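PDB 4QTN: nicotinamide riboside transporter PnuC from Neisseria mucosa ATCC 25996, which probably carries the vitamin B3 nucleoside nicotinamide riboside across the bacterial inner membrane as a homotrimer. Local coordinates for residues T118-A123 with K233-Q238; F82-E87 with I193-V198; M25-Q30 with T49-V54. One frame throughout, in Å; residues are numbered along the deposited sequence.

How the contacts relate
The three contacts tie together a mainly helical membrane chain, and none touches another. Contact 3 comes first along the sequence, pairing helices 17-34 and 41-59. Contacts 1 and 2 then interlock: 82-87 is followed by 118-123, then by 193-198 and 233-238. Contact 2 joins the start of helix 85-107 to the end of helix 181-198 within the membrane bundle, whereas contact 1 joins the loop beyond helix 85-107 to the C-terminal end of the chain, on the probable cytoplasmic side. Their centres lie about 36 Å apart, on opposite sides of the chain's centre. Contact 3, also among membrane helices, is about 20 Å from contact 2 and about 26 Å from contact 1, centre to centre, and supplies two residues of the substrate pocket.

Contact 1: residues T118-A123 with K233-Q238; sequences TEEVKA and KRHSGQ
Glu120 reaches from the extended loop 118-123 toward two side chains of the C-terminal segment 233-238, and its OE1 comes close to both. Its chain bends at chi2 and presents OE1 at the edge of the Arg234 guanidinium, near that group's plane. The two flat groups stand almost perpendicular, 83° apart, so the pair is not the coplanar, doubly bonded kind. A single weak hydrogen bond forms from Arg234 NH1 to Glu120 OE1 at 3.5 Å, bent to 143°, and makes up the salt bridge. Arg234 arrives there through a bend at chi3, and OE2 of Glu120 lies 3.8 Å from Arg234 CD, alongside its aliphatic part. The His235 ring lies between Glu120 and Lys122, with its plane oblique to the carboxylate at 41°. Lys122 crosses it at about a right angle, lending the CB and CG methylenes to the ring while its amino end leads away. At this closest pairing, Lys122 CA and His235 CA are 6.6 Å apart. Backbone hydrogen bonds of Glu120 to Ala111 and of Lys122 to His109 hold the loop, and Arg234 has a second, long and weak ion-pair partner in Glu114. The chemistry thus implies a loose junction on the probable cytoplasmic side: one weak salt bridge with perpendicular planes, beside packing of the His235 ring on the Lys122 methylenes.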
ATOM      1  N   THR C 118      16.803  16.489  21.537  1.00123.25           N
ATOM      2  CA  THR C 118      15.793  17.343  20.918  1.00119.01           C
ATOM      3  C   THR C 118      14.552  17.441  21.837  1.00113.82           C
ATOM      4  O   THR C 118      14.554  16.919  22.952  1.00110.22           O
ATOM      5  CB  THR C 118      15.407  16.836  19.504  1.00121.40           C
ATOM      6  OG1 THR C 118      14.761  17.886  18.772  1.00122.95           O
ATOM      7  CG2 THR C 118      14.482  15.578  19.578  1.00120.22           C
ATOM      8  N   GLU C 119      13.521  18.130  21.378  1.00111.56           N
ATOM      9  CA  GLU C 119      12.306  18.246  22.139  1.00109.01           C
ATOM     10  C   GLU C 119      11.147  17.706  21.321  1.00106.43           C
ATOM     11  O   GLU C 119      11.016  18.047  20.155  1.00111.31           O
ATOM     12  CB  GLU C 119      12.076  19.703  22.541  1.00119.79           C
ATOM     13  CG  GLU C 119      13.182  20.280  23.444  1.00141.52           C
ATOM     14  CD  GLU C 119      13.952  21.458  22.809  1.00163.28           C
ATOM     15  OE1 GLU C 119      13.299  22.455  22.406  1.00168.95           O
ATOM     16  OE2 GLU C 119      15.215  21.403  22.751  1.00164.94           O
ATOM     17  N   GLU C 120      10.377  16.778  21.908  1.00105.59           N
ATOM     18  CA  GLU C 120       9.151  16.226  21.270  1.00107.52           C
ATOM     19  C   GLU C 120       7.892  16.728  21.962  1.00106.90           C
ATOM     20  O   GLU C 120       7.827  16.757  23.192  1.00111.50           O
ATOM     21  CB  GLU C 120       9.146  14.673  21.248  1.00110.46           C
ATOM     22  CG  GLU C 120      10.171  14.000  22.163  1.00121.82           C
ATOM     23  CD  GLU C 120       9.682  12.683  22.787  1.00129.89           C
ATOM     24  OE1 GLU C 120       8.733  12.726  23.589  1.00136.47           O
ATOM     25  OE2 GLU C 120      10.293  11.613  22.524  1.00130.28           O
ATOM     26  N   VAL C 121       6.895  17.114  21.157  1.00103.24           N
ATOM     27  CA  VAL C 121       5.549  17.504  21.639  1.00 99.87           C
ATOM     28  C   VAL C 121       4.897  16.384  22.456  1.00103.29           C
ATOM     29  O   VAL C 121       5.209  15.199  22.263  1.00105.75           O
ATOM     30  CB  VAL C 121       4.618  17.887  20.451  1.00 96.36           C
ATOM     31  CG1 VAL C 121       3.988  16.649  19.828  1.00 88.83           C
ATOM     32  CG2 VAL C 121       3.555  18.881  20.884  1.00 97.54           C
ATOM     33  N   LYS C 122       4.017  16.764  23.385  1.00105.35           N
ATOM     34  CA  LYS C 122       3.349  15.795  24.242  1.00103.89           C
ATOM     35  C   LYS C 122       2.078  15.312  23.570  1.00 97.16           C
ATOM     36  O   LYS C 122       1.173  16.072  23.345  1.00 94.61           O
ATOM     37  CB  LYS C 122       3.061  16.397  25.624  1.00108.55           C
ATOM     38  CG  LYS C 122       4.293  16.463  26.541  1.00115.92           C
ATOM     39  CD  LYS C 122       3.954  16.961  27.952  1.00125.11           C
ATOM     40  CE  LYS C 122       3.834  18.485  28.013  1.00129.35           C
ATOM     41  NZ  LYS C 122       3.167  18.971  29.262  1.00135.03           N
ATOM     42  N   ALA C 123       2.055  14.042  23.198  1.00 97.09           N
ATOM     43  CA  ALA C 123       0.979  13.510  22.370  1.00 97.19           C
ATOM     44  C   ALA C 123      -0.147  12.966  23.232  1.00 93.65           C
ATOM     45  O   ALA C 123       0.108  12.358  24.260  1.00 99.30           O
ATOM     46  CB  ALA C 123       1.517  12.427  21.447  1.00 98.55           C
ATOM     47  N   LYS C 233       2.453   7.105  24.760  1.00 84.82           N
ATOM     48  CA  LYS C 233       2.854   6.365  25.943  1.00 86.33           C
ATOM     49  C   LYS C 233       3.882   7.111  26.762  1.00 92.13           C
ATOM     50  O   LYS C 233       3.787   7.138  27.966  1.00102.71           O
ATOM     51  CB  LYS C 233       3.375   4.979  25.589  1.00 87.62           C
ATOM     52  CG  LYS C 233       2.347   3.869  25.747  1.00100.07           C
ATOM     53  CD  LYS C 233       2.853   2.542  25.177  1.00110.49           C
ATOM     54  CE  LYS C 233       1.777   1.824  24.357  1.00110.71           C
ATOM     55  NZ  LYS C 233       2.221   1.558  22.950  1.00101.56           N
ATOM     56  N   ARG C 234       4.861   7.732  26.115  1.00 97.89           N
ATOM     57  CA  ARG C 234       5.915   8.426  26.863  1.00108.67           C
ATOM     58  C   ARG C 234       5.310   9.437  27.841  1.00114.19           C
ATOM     59  O   ARG C 234       5.986   9.890  28.766  1.00128.42           O
ATOM     60  CB  ARG C 234       6.948   9.107  25.925  1.00117.35           C
ATOM     61  CG  ARG C 234       7.850   8.145  25.127  1.00119.84           C
ATOM     62  CD  ARG C 234       9.216   8.766  24.808  1.00124.28           C
ATOM     63  NE  ARG C 234      10.078   8.757  25.999  1.00139.52           N
ATOM     64  CZ  ARG C 234      10.353   9.831  26.739  1.00141.46           C
ATOM     65  NH1 ARG C 234       9.882  11.024  26.378  1.00143.52           N
ATOM     66  NH2 ARG C 234      11.113   9.716  27.834  1.00134.73           N
ATOM     67  N   HIS C 235       4.022   9.740  27.672  1.00110.83           N
ATOM     68  CA  HIS C 235       3.375  10.787  28.469  1.00120.60           C
ATOM     69  C   HIS C 235       1.958  10.435  28.942  1.00128.72           C
ATOM     70  O   HIS C 235       0.970  11.020  28.483  1.00126.06           O
ATOM     71  CB  HIS C 235       3.414  12.079  27.695  1.00115.50           C
ATOM     72  CG  HIS C 235       4.726  12.308  27.023  1.00121.92           C
ATOM     73  ND1 HIS C 235       4.900  13.204  25.994  1.00126.44           N
ATOM     74  CD2 HIS C 235       5.933  11.728  27.225  1.00126.07           C
ATOM     75  CE1 HIS C 235       6.163  13.179  25.604  1.00126.29           C
ATOM     76  NE2 HIS C 235       6.809  12.287  26.333  1.00122.00           N
ATOM     77  N   SER C 236       1.880   9.482  29.880  1.00136.77           N
ATOM     78  CA  SER C 236       0.627   8.798  30.198  1.00142.93           C
ATOM     79  C   SER C 236       0.728   7.925  31.445  1.00160.91           C
ATOM     80  O   SER C 236       1.742   7.931  32.165  1.00164.84           O
ATOM     81  CB  SER C 236       0.178   7.924  29.018  1.00135.26           C
ATOM     82  OG  SER C 236       0.144   8.654  27.811  1.00138.83           O
ATOM     83  N   GLY C 237      -0.304   7.103  31.630  1.00135.30           N
ATOM     84  CA  GLY C 237      -0.575   6.410  32.882  1.00162.57           C
ATOM     85  C   GLY C 237       0.547   5.644  33.552  1.00187.90           C
ATOM     86  O   GLY C 237       0.709   5.723  34.769  1.00198.96           O
ATOM     87  N   GLN C 238       1.293   4.864  32.778  1.00197.89           N
ATOM     88  CA  GLN C 238       2.393   4.086  33.343  1.00195.60           C
ATOM     89  C   GLN C 238       1.853   2.948  34.214  1.00184.52           C
ATOM     90  O   GLN C 238       2.190   2.836  35.399  1.00172.13           O
ATOM     91  CB  GLN C 238       3.325   4.998  34.173  1.00188.80           C
ATOM     92  CG  GLN C 238       4.710   5.223  33.578  1.00174.43           C
ATOM     93  CD  GLN C 238       4.685   5.959  32.241  1.00172.92           C
ATOM     94  OE1 GLN C 238       4.197   7.097  32.137  1.00154.68           O
ATOM     95  NE2 GLN C 238       5.233   5.320  31.214  1.00168.39           N
TER

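Contact 2: residues F82-E87 with I193-V198; sequences FKLYGE and ISLWAV
This is a buried apolar packing contact between the turn that opens helix 85-107 and the last turns of helix 181-198, all within the transmembrane bundle. Lys83, with positive phi, closes helix 64-80 in a Schellman motif, and Leu84 takes the N-cap position of the next helix. Phe82 and Leu84, which flank Lys83 in sequence, both reach Trp196. Leu84 straddles two residues with its branches. Its CD1 methyl sits 3.5 Å from the centroid of the Trp196 six-membered ring, only 13° off the normal, a well-centred CH-pi contact over the face. The other methyl, CD2, rests 3.9 Å from Leu195 CB. Phe82 meets the same indole differently: the edge of Trp196 points at the Phe82 face in a T-shaped stack, planes 69° apart, with Trp196 CZ3 3.9 Å from Phe82 CG. The tryptophan is therefore used twice, by face and by edge. Farther along, the Glu87 chain bends at chi2, and its OE2 lies 3.4 Å from Leu195 CD1. The polar ends are satisfied elsewhere: the Tyr75 hydroxyl is hydrogen-bonded to both Glu87 OE1 and Trp196 NE1, linking the contact to helix 64-80, and Glu87 OE2 has a weak hydrogen bond with Thr163 OG1. Around it, helix 158-175 packs Leu159 and Asp160 against Leu195, helix 208-234 brings Tyr214 to Glu87, and Val198 touches Trp200 of a neighbouring subunit.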
ATOM      1  N   PHE C  82      -2.543  23.763 -11.920  1.00132.94           N
ATOM      2  CA  PHE C  82      -2.913  22.475 -12.454  1.00138.33           C
ATOM      3  C   PHE C  82      -4.419  22.256 -12.455  1.00142.18           C
ATOM      4  O   PHE C  82      -4.901  21.206 -12.891  1.00145.72           O
ATOM      5  CB  PHE C  82      -2.198  21.358 -11.698  1.00138.82           C
ATOM      6  CG  PHE C  82      -0.816  21.073 -12.209  1.00139.23           C
ATOM      7  CD1 PHE C  82       0.281  21.804 -11.744  1.00137.53           C
ATOM      8  CD2 PHE C  82      -0.606  20.086 -13.176  1.00138.50           C
ATOM      9  CE1 PHE C  82       1.558  21.547 -12.218  1.00138.42           C
ATOM     10  CE2 PHE C  82       0.667  19.836 -13.658  1.00140.19           C
ATOM     11  CZ  PHE C  82       1.752  20.562 -13.175  1.00139.16           C
ATOM     12  N   LYS C  83      -5.159  23.253 -11.979  1.00142.89           N
ATOM     13  CA  LYS C  83      -6.621  23.176 -11.920  1.00150.58           C
ATOM     14  C   LYS C  83      -7.121  22.155 -10.866  1.00149.48           C
ATOM     15  O   LYS C  83      -8.207  21.573 -11.011  1.00154.82           O
ATOM     16  CB  LYS C  83      -7.207  22.852 -13.307  1.00160.13           C
ATOM     17  CG  LYS C  83      -6.782  23.811 -14.420  1.00167.25           C
ATOM     18  CD  LYS C  83      -7.012  23.206 -15.804  1.00173.36           C
ATOM     19  CE  LYS C  83      -8.495  23.040 -16.110  1.00181.14           C
ATOM     20  NZ  LYS C  83      -8.749  21.825 -16.930  1.00185.20           N
ATOM     21  N   LEU C  84      -6.326  21.942  -9.817  1.00141.03           N
ATOM     22  CA  LEU C  84      -6.816  21.266  -8.621  1.00135.90           C
ATOM     23  C   LEU C  84      -7.303  22.319  -7.638  1.00134.34           C
ATOM     24  O   LEU C  84      -6.536  22.835  -6.825  1.00128.37           O
ATOM     25  CB  LEU C  84      -5.724  20.369  -7.987  1.00134.83           C
ATOM     26  CG  LEU C  84      -5.638  18.885  -8.421  1.00135.87           C
ATOM     27  CD1 LEU C  84      -4.352  18.238  -7.923  1.00135.33           C
ATOM     28  CD2 LEU C  84      -6.850  18.076  -7.966  1.00140.69           C
ATOM     29  N   TYR C  85      -8.582  22.658  -7.744  1.00143.43           N
ATOM     30  CA  TYR C  85      -9.152  23.769  -6.980  1.00153.98           C
ATOM     31  C   TYR C  85      -9.446  23.409  -5.519  1.00156.64           C
ATOM     32  O   TYR C  85      -9.423  24.274  -4.652  1.00158.44           O
ATOM     33  CB  TYR C  85     -10.406  24.327  -7.676  1.00162.32           C
ATOM     34  CG  TYR C  85     -10.165  24.725  -9.119  1.00166.27           C
ATOM     35  CD1 TYR C  85      -9.272  25.758  -9.444  1.00165.66           C
ATOM     36  CD2 TYR C  85     -10.815  24.063 -10.165  1.00171.33           C
ATOM     37  CE1 TYR C  85      -9.036  26.114 -10.765  1.00168.47           C
ATOM     38  CE2 TYR C  85     -10.585  24.414 -11.490  1.00175.52           C
ATOM     39  CZ  TYR C  85      -9.699  25.438 -11.785  1.00173.78           C
ATOM     40  OH  TYR C  85      -9.475  25.785 -13.095  1.00180.58           O
ATOM     41  N   GLY C  86      -9.703  22.126  -5.260  1.00157.95           N
ATOM     42  CA  GLY C  86      -9.862  21.632  -3.894  1.00160.17           C
ATOM     43  C   GLY C  86      -8.617  21.856  -3.051  1.00159.03           C
ATOM     44  O   GLY C  86      -8.697  22.349  -1.918  1.00163.41           O
ATOM     45  N   GLU C  87      -7.460  21.517  -3.612  1.00152.62           N
ATOM     46  CA  GLU C  87      -6.202  21.603  -2.876  1.00151.10           C
ATOM     47  C   GLU C  87      -5.731  23.036  -2.709  1.00151.32           C
ATOM     48  O   GLU C  87      -5.050  23.353  -1.748  1.00156.67           O
ATOM     49  CB  GLU C  87      -5.115  20.744  -3.536  1.00145.46           C
ATOM     50  CG  GLU C  87      -5.505  19.275  -3.694  1.00151.63           C
ATOM     51  CD  GLU C  87      -5.525  18.517  -2.371  1.00164.42           C
ATOM     52  OE1 GLU C  87      -4.460  18.427  -1.730  1.00172.96           O
ATOM     53  OE2 GLU C  87      -6.604  17.996  -1.979  1.00166.87           O
ATOM     54  N   ILE C 193      -3.336  11.280  -3.688  1.00105.81           N
ATOM     55  CA  ILE C 193      -2.609  10.556  -4.730  1.00102.25           C
ATOM     56  C   ILE C 193      -3.512  10.383  -5.947  1.00102.72           C
ATOM     57  O   ILE C 193      -3.093  10.665  -7.071  1.00106.90           O
ATOM     58  CB  ILE C 193      -2.068   9.189  -4.249  1.00101.94           C
ATOM     59  CG1 ILE C 193      -0.850   9.374  -3.360  1.00101.96           C
ATOM     60  CG2 ILE C 193      -1.643   8.343  -5.430  1.00106.11           C
ATOM     61  CD1 ILE C 193      -0.458   8.119  -2.620  1.00100.51           C
ATOM     62  N   SER C 194      -4.767   9.969  -5.705  1.00100.31           N
ATOM     63  CA  SER C 194      -5.804   9.867  -6.764  1.00102.80           C
ATOM     64  C   SER C 194      -6.073  11.190  -7.433  1.00107.11           C
ATOM     65  O   SER C 194      -6.288  11.234  -8.625  1.00117.01           O
ATOM     66  CB  SER C 194      -7.123   9.360  -6.197  1.00104.04           C
ATOM     67  OG  SER C 194      -6.981   8.105  -5.583  1.00109.48           O
ATOM     68  N   LEU C 195      -6.118  12.266  -6.644  1.00107.90           N
ATOM     69  CA  LEU C 195      -6.308  13.625  -7.180  1.00109.66           C
ATOM     70  C   LEU C 195      -5.269  14.001  -8.215  1.00112.22           C
ATOM     71  O   LEU C 195      -5.614  14.461  -9.300  1.00126.02           O
ATOM     72  CB  LEU C 195      -6.321  14.661  -6.067  1.00108.79           C
ATOM     73  CG  LEU C 195      -7.626  14.738  -5.313  1.00112.31           C
ATOM     74  CD1 LEU C 195      -7.690  16.041  -4.537  1.00120.20           C
ATOM     75  CD2 LEU C 195      -8.798  14.615  -6.279  1.00112.92           C
ATOM     76  N   TRP C 196      -4.000  13.810  -7.889  1.00150.21           N
ATOM     77  CA  TRP C 196      -2.956  14.098  -8.843  1.00144.17           C
ATOM     78  C   TRP C 196      -2.845  13.037  -9.953  1.00143.74           C
ATOM     79  O   TRP C 196      -2.253  13.300 -10.991  1.00146.39           O
ATOM     80  CB  TRP C 196      -1.622  14.279  -8.147  1.00140.05           C
ATOM     81  CG  TRP C 196      -1.522  15.505  -7.320  1.00137.41           C
ATOM     82  CD1 TRP C 196      -1.669  15.589  -5.975  1.00135.91           C
ATOM     83  CD2 TRP C 196      -1.180  16.817  -7.770  1.00138.33           C
ATOM     84  NE1 TRP C 196      -1.455  16.876  -5.550  1.00135.92           N
ATOM     85  CE2 TRP C 196      -1.148  17.651  -6.631  1.00137.74           C
ATOM     86  CE3 TRP C 196      -0.900  17.372  -9.024  1.00140.86           C
ATOM     87  CZ2 TRP C 196      -0.858  19.013  -6.706  1.00140.26           C
ATOM     88  CZ3 TRP C 196      -0.600  18.731  -9.101  1.00143.06           C
ATOM     89  CH2 TRP C 196      -0.590  19.538  -7.947  1.00142.91           C
ATOM     90  N   ALA C 197      -3.401  11.848  -9.732  1.00140.92           N
ATOM     91  CA  ALA C 197      -3.394  10.826 -10.769  1.00141.40           C
ATOM     92  C   ALA C 197      -4.482  11.070 -11.785  1.00144.77           C
ATOM     93  O   ALA C 197      -4.283  10.836 -12.974  1.00149.32           O
ATOM     94  CB  ALA C 197      -3.517   9.438 -10.181  1.00140.29           C
ATOM     95  N   VAL C 198      -5.646  11.533 -11.338  1.00145.00           N
ATOM     96  CA  VAL C 198      -6.707  11.833 -12.295  1.00147.73           C
ATOM     97  C   VAL C 198      -6.429  13.145 -13.000  1.00150.35           C
ATOM     98  O   VAL C 198      -6.703  13.281 -14.189  1.00155.02           O
ATOM     99  CB  VAL C 198      -8.163  11.738 -11.715  1.00146.10           C
ATOM    100  CG1 VAL C 198      -8.442  10.345 -11.184  1.00145.92           C
ATOM    101  CG2 VAL C 198      -8.425  12.787 -10.652  1.00142.76           C
TER

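Contact 3: residues M25-Q30 with T49-V54; sequences MFLGIQ and TGILCV. With NNR (Nicotinamide riboside), chain I.
Ile51 has CG1 anti to its carbonyl carbon (chi1 -82°), which places CG2 anti to the backbone N and sends both branches to helix 17-34. CG2 meets Phe26 CB at 3.9 Å, while CD1 comes 3.8 Å from Gln30 NE2, the Gln30 chain bending at chi2 to bring its amide across. Leu27, its CG likewise anti to the carbonyl carbon (chi1 -56°), swings its tip toward Leu52 and crosses it at about a right angle, CD2 of Leu27 lying 3.5 Å from CD1 of Leu52. The two helix segments run antiparallel at 164°, their axes 10.2 Å apart, and meet largely through the ends of aliphatic branches. Helix 41-59 is kinked within 49-54, where Gly50, at positive phi, hydrogen-bonds through its O to Tyr217 OH. The next turn faces nicotinamide riboside: Val54 CG1 lies 3.5 Å from C3 of its nicotinamide ring, and Cys53 SG 3.6 Å from its ribose O2R. One helix thus serves packing and pocket together. Helix 208-234 adds Met216 against Ile51, helix 64-80 brings Phe67 to Leu52, and Ala183 and Val166 of another neighbouring subunit pack on the selenomethionine Met25 and on Ile29.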
HETATM    1  N   MSE C  25      16.601   9.191   1.701  1.00 97.38           N
HETATM    2  CA  MSE C  25      16.153   8.630   0.440  1.00100.71           C
HETATM    3  C   MSE C  25      14.991   9.402  -0.152  1.00103.27           C
HETATM    4  O   MSE C  25      14.849   9.470  -1.367  1.00109.81           O
HETATM    5  CB  MSE C  25      15.783   7.187   0.549  1.00104.87           C
HETATM    6  CG  MSE C  25      15.452   6.702  -0.847  1.00117.20           C
HETATM    7 SE   MSE C  25      14.462   5.037  -0.697  1.00147.15          SE
HETATM    8  CE  MSE C  25      16.056   3.986  -0.247  1.00136.45           C
ATOM      9  N   PHE C  26      14.148   9.986   0.689  1.00100.52           N
ATOM     10  CA  PHE C  26      13.001  10.725   0.181  1.00 99.80           C
ATOM     11  C   PHE C  26      13.440  12.009  -0.504  1.00100.07           C
ATOM     12  O   PHE C  26      12.907  12.379  -1.550  1.00100.08           O
ATOM     13  CB  PHE C  26      12.018  11.028   1.296  1.00100.82           C
ATOM     14  CG  PHE C  26      11.025   9.928   1.545  1.00107.41           C
ATOM     15  CD1 PHE C  26      10.714   9.003   0.537  1.00110.43           C
ATOM     16  CD2 PHE C  26      10.361   9.834   2.774  1.00108.92           C
ATOM     17  CE1 PHE C  26       9.783   7.996   0.759  1.00107.62           C
ATOM     18  CE2 PHE C  26       9.432   8.835   2.996  1.00111.76           C
ATOM     19  CZ  PHE C  26       9.142   7.914   1.982  1.00111.92           C
ATOM     20  N   LEU C  27      14.427  12.676   0.088  1.00 98.55           N
ATOM     21  CA  LEU C  27      14.999  13.891  -0.484  1.00 99.65           C
ATOM     22  C   LEU C  27      15.813  13.569  -1.726  1.00105.48           C
ATOM     23  O   LEU C  27      15.825  14.341  -2.677  1.00108.67           O
ATOM     24  CB  LEU C  27      15.867  14.611   0.544  1.00 94.40           C
ATOM     25  CG  LEU C  27      15.139  14.941   1.841  1.00 93.62           C
ATOM     26  CD1 LEU C  27      16.085  15.535   2.877  1.00 91.64           C
ATOM     27  CD2 LEU C  27      13.956  15.860   1.570  1.00 95.22           C
ATOM     28  N   GLY C  28      16.472  12.411  -1.720  1.00104.61           N
ATOM     29  CA  GLY C  28      17.163  11.898  -2.903  1.00105.01           C
ATOM     30  C   GLY C  28      16.271  11.738  -4.129  1.00105.71           C
ATOM     31  O   GLY C  28      16.569  12.293  -5.188  1.00110.41           O
ATOM     32  N   ILE C  29      15.193  10.956  -3.992  1.00100.17           N
ATOM     33  CA  ILE C  29      14.253  10.718  -5.098  1.00106.09           C
ATOM     34  C   ILE C  29      13.689  12.044  -5.590  1.00109.34           C
ATOM     35  O   ILE C  29      13.370  12.215  -6.778  1.00114.33           O
ATOM     36  CB  ILE C  29      13.082   9.794  -4.665  1.00107.26           C
ATOM     37  CG1 ILE C  29      13.607   8.494  -4.044  1.00109.03           C
ATOM     38  CG2 ILE C  29      12.155   9.488  -5.834  1.00108.78           C
ATOM     39  CD1 ILE C  29      14.500   7.681  -4.957  1.00114.65           C
ATOM     40  N   GLN C  30      13.584  12.986  -4.667  1.00108.77           N
ATOM     41  CA  GLN C  30      13.096  14.307  -4.970  1.00111.70           C
ATOM     42  C   GLN C  30      14.163  15.103  -5.732  1.00112.54           C
ATOM     43  O   GLN C  30      13.852  15.779  -6.717  1.00114.87           O
ATOM     44  CB  GLN C  30      12.684  15.024  -3.671  1.00111.78           C
ATOM     45  CG  GLN C  30      11.478  15.939  -3.804  1.00114.31           C
ATOM     46  CD  GLN C  30      10.370  15.339  -4.653  1.00116.04           C
ATOM     47  OE1 GLN C  30      10.064  15.849  -5.735  1.00122.86           O
ATOM     48  NE2 GLN C  30       9.761  14.251  -4.168  1.00109.25           N
ATOM     49  N   THR C  49      10.586  20.821   0.954  1.00113.21           N
ATOM     50  CA  THR C  49       9.881  21.418   2.092  1.00109.64           C
ATOM     51  C   THR C  49       8.486  20.878   2.026  1.00108.27           C
ATOM     52  O   THR C  49       7.728  21.259   1.166  1.00116.71           O
ATOM     53  CB  THR C  49       9.824  22.974   2.020  1.00110.70           C
ATOM     54  OG1 THR C  49       9.036  23.389   0.897  1.00110.74           O
ATOM     55  CG2 THR C  49      11.218  23.574   1.901  1.00115.65           C
ATOM     56  N   GLY C  50       8.162  19.940   2.887  1.00104.37           N
ATOM     57  CA  GLY C  50       6.882  19.289   2.803  1.00101.40           C
ATOM     58  C   GLY C  50       7.049  17.858   3.129  1.00 99.09           C
ATOM     59  O   GLY C  50       6.311  17.311   3.937  1.00103.74           O
ATOM     60  N   ILE C  51       8.052  17.241   2.523  1.00100.69           N
ATOM     61  CA  ILE C  51       8.535  15.956   3.006  1.00104.35           C
ATOM     62  C   ILE C  51       9.163  16.163   4.373  1.00106.69           C
ATOM     63  O   ILE C  51       8.841  15.452   5.320  1.00110.49           O
ATOM     64  CB  ILE C  51       9.527  15.298   2.030  1.00102.28           C
ATOM     65  CG1 ILE C  51       8.762  14.580   0.923  1.00103.94           C
ATOM     66  CG2 ILE C  51      10.398  14.295   2.753  1.00105.11           C
ATOM     67  CD1 ILE C  51       9.545  14.415  -0.362  1.00109.69           C
ATOM     68  N   LEU C  52       9.992  17.200   4.495  1.00108.14           N
ATOM     69  CA  LEU C  52      10.493  17.605   5.793  1.00105.92           C
ATOM     70  C   LEU C  52       9.374  18.004   6.773  1.00109.95           C
ATOM     71  O   LEU C  52       9.422  17.624   7.946  1.00103.92           O
ATOM     72  CB  LEU C  52      11.561  18.700   5.675  1.00106.00           C
ATOM     73  CG  LEU C  52      12.951  18.116   5.399  1.00106.95           C
ATOM     74  CD1 LEU C  52      13.354  18.351   3.958  1.00108.22           C
ATOM     75  CD2 LEU C  52      14.005  18.658   6.353  1.00103.97           C
ATOM     76  N   CYS C  53       8.351  18.729   6.292  1.00112.16           N
ATOM     77  CA  CYS C  53       7.254  19.114   7.184  1.00105.37           C
ATOM     78  C   CYS C  53       6.664  17.890   7.866  1.00102.47           C
ATOM     79  O   CYS C  53       6.730  17.768   9.084  1.00110.82           O
ATOM     80  CB  CYS C  53       6.168  19.893   6.466  1.00105.10           C
ATOM     81  SG  CYS C  53       4.798  20.388   7.565  1.00117.95           S
ATOM     82  N   VAL C  54       6.133  16.967   7.079  1.00 95.40           N
ATOM     83  CA  VAL C  54       5.429  15.811   7.639  1.00 90.25           C
ATOM     84  C   VAL C  54       6.327  14.806   8.381  1.00 88.61           C
ATOM     85  O   VAL C  54       5.902  14.196   9.355  1.00 89.29           O
ATOM     86  CB  VAL C  54       4.594  15.082   6.589  1.00 86.22           C
ATOM     87  CG1 VAL C  54       3.549  16.036   6.003  1.00 83.72           C
ATOM     88  CG2 VAL C  54       5.500  14.500   5.510  1.00 81.32           C
TER
HETATM   89  O2R NNR I 301       1.439  20.535   8.945  1.00105.58           O
HETATM   90  C2R NNR I 301       1.103  19.725   7.689  1.00103.59           C
HETATM   91  C3R NNR I 301       0.895  20.669   6.499  1.00104.16           C
HETATM   92  O3R NNR I 301       0.456  21.871   6.950  1.00125.38           O
HETATM   93  C4R NNR I 301      -0.194  20.025   5.667  1.00105.77           C
HETATM   94  C5R NNR I 301       0.389  19.117   4.506  1.00111.39           C
HETATM   95  O5R NNR I 301      -0.685  18.252   4.004  1.00117.91           O
HETATM   96  O4R NNR I 301      -0.892  19.309   6.504  1.00103.24           O
HETATM   97  C1R NNR I 301      -0.006  19.062   7.823  1.00 99.60           C
HETATM   98  N1  NNR I 301       0.233  17.616   8.000  1.00 99.32           N
HETATM   99  C2  NNR I 301       0.016  16.713   6.949  1.00 83.42           C
HETATM  100  C6  NNR I 301       0.683  17.141   9.210  1.00 95.62           C
HETATM  101  C5  NNR I 301       0.927  15.756   9.374  1.00 95.41           C
HETATM  102  C4  NNR I 301       0.694  14.874   8.341  1.00 77.23           C
HETATM  103  C3  NNR I 301       0.260  15.334   7.134  1.00 77.25           C
HETATM  104  C7  NNR I 301       0.058  14.336   6.007  1.00 88.53           C
HETATM  105  O7  NNR I 301      -0.692  14.575   5.107  1.00 99.16           O
HETATM  106  N7  NNR I 301       0.787  13.097   6.019  1.00102.10           N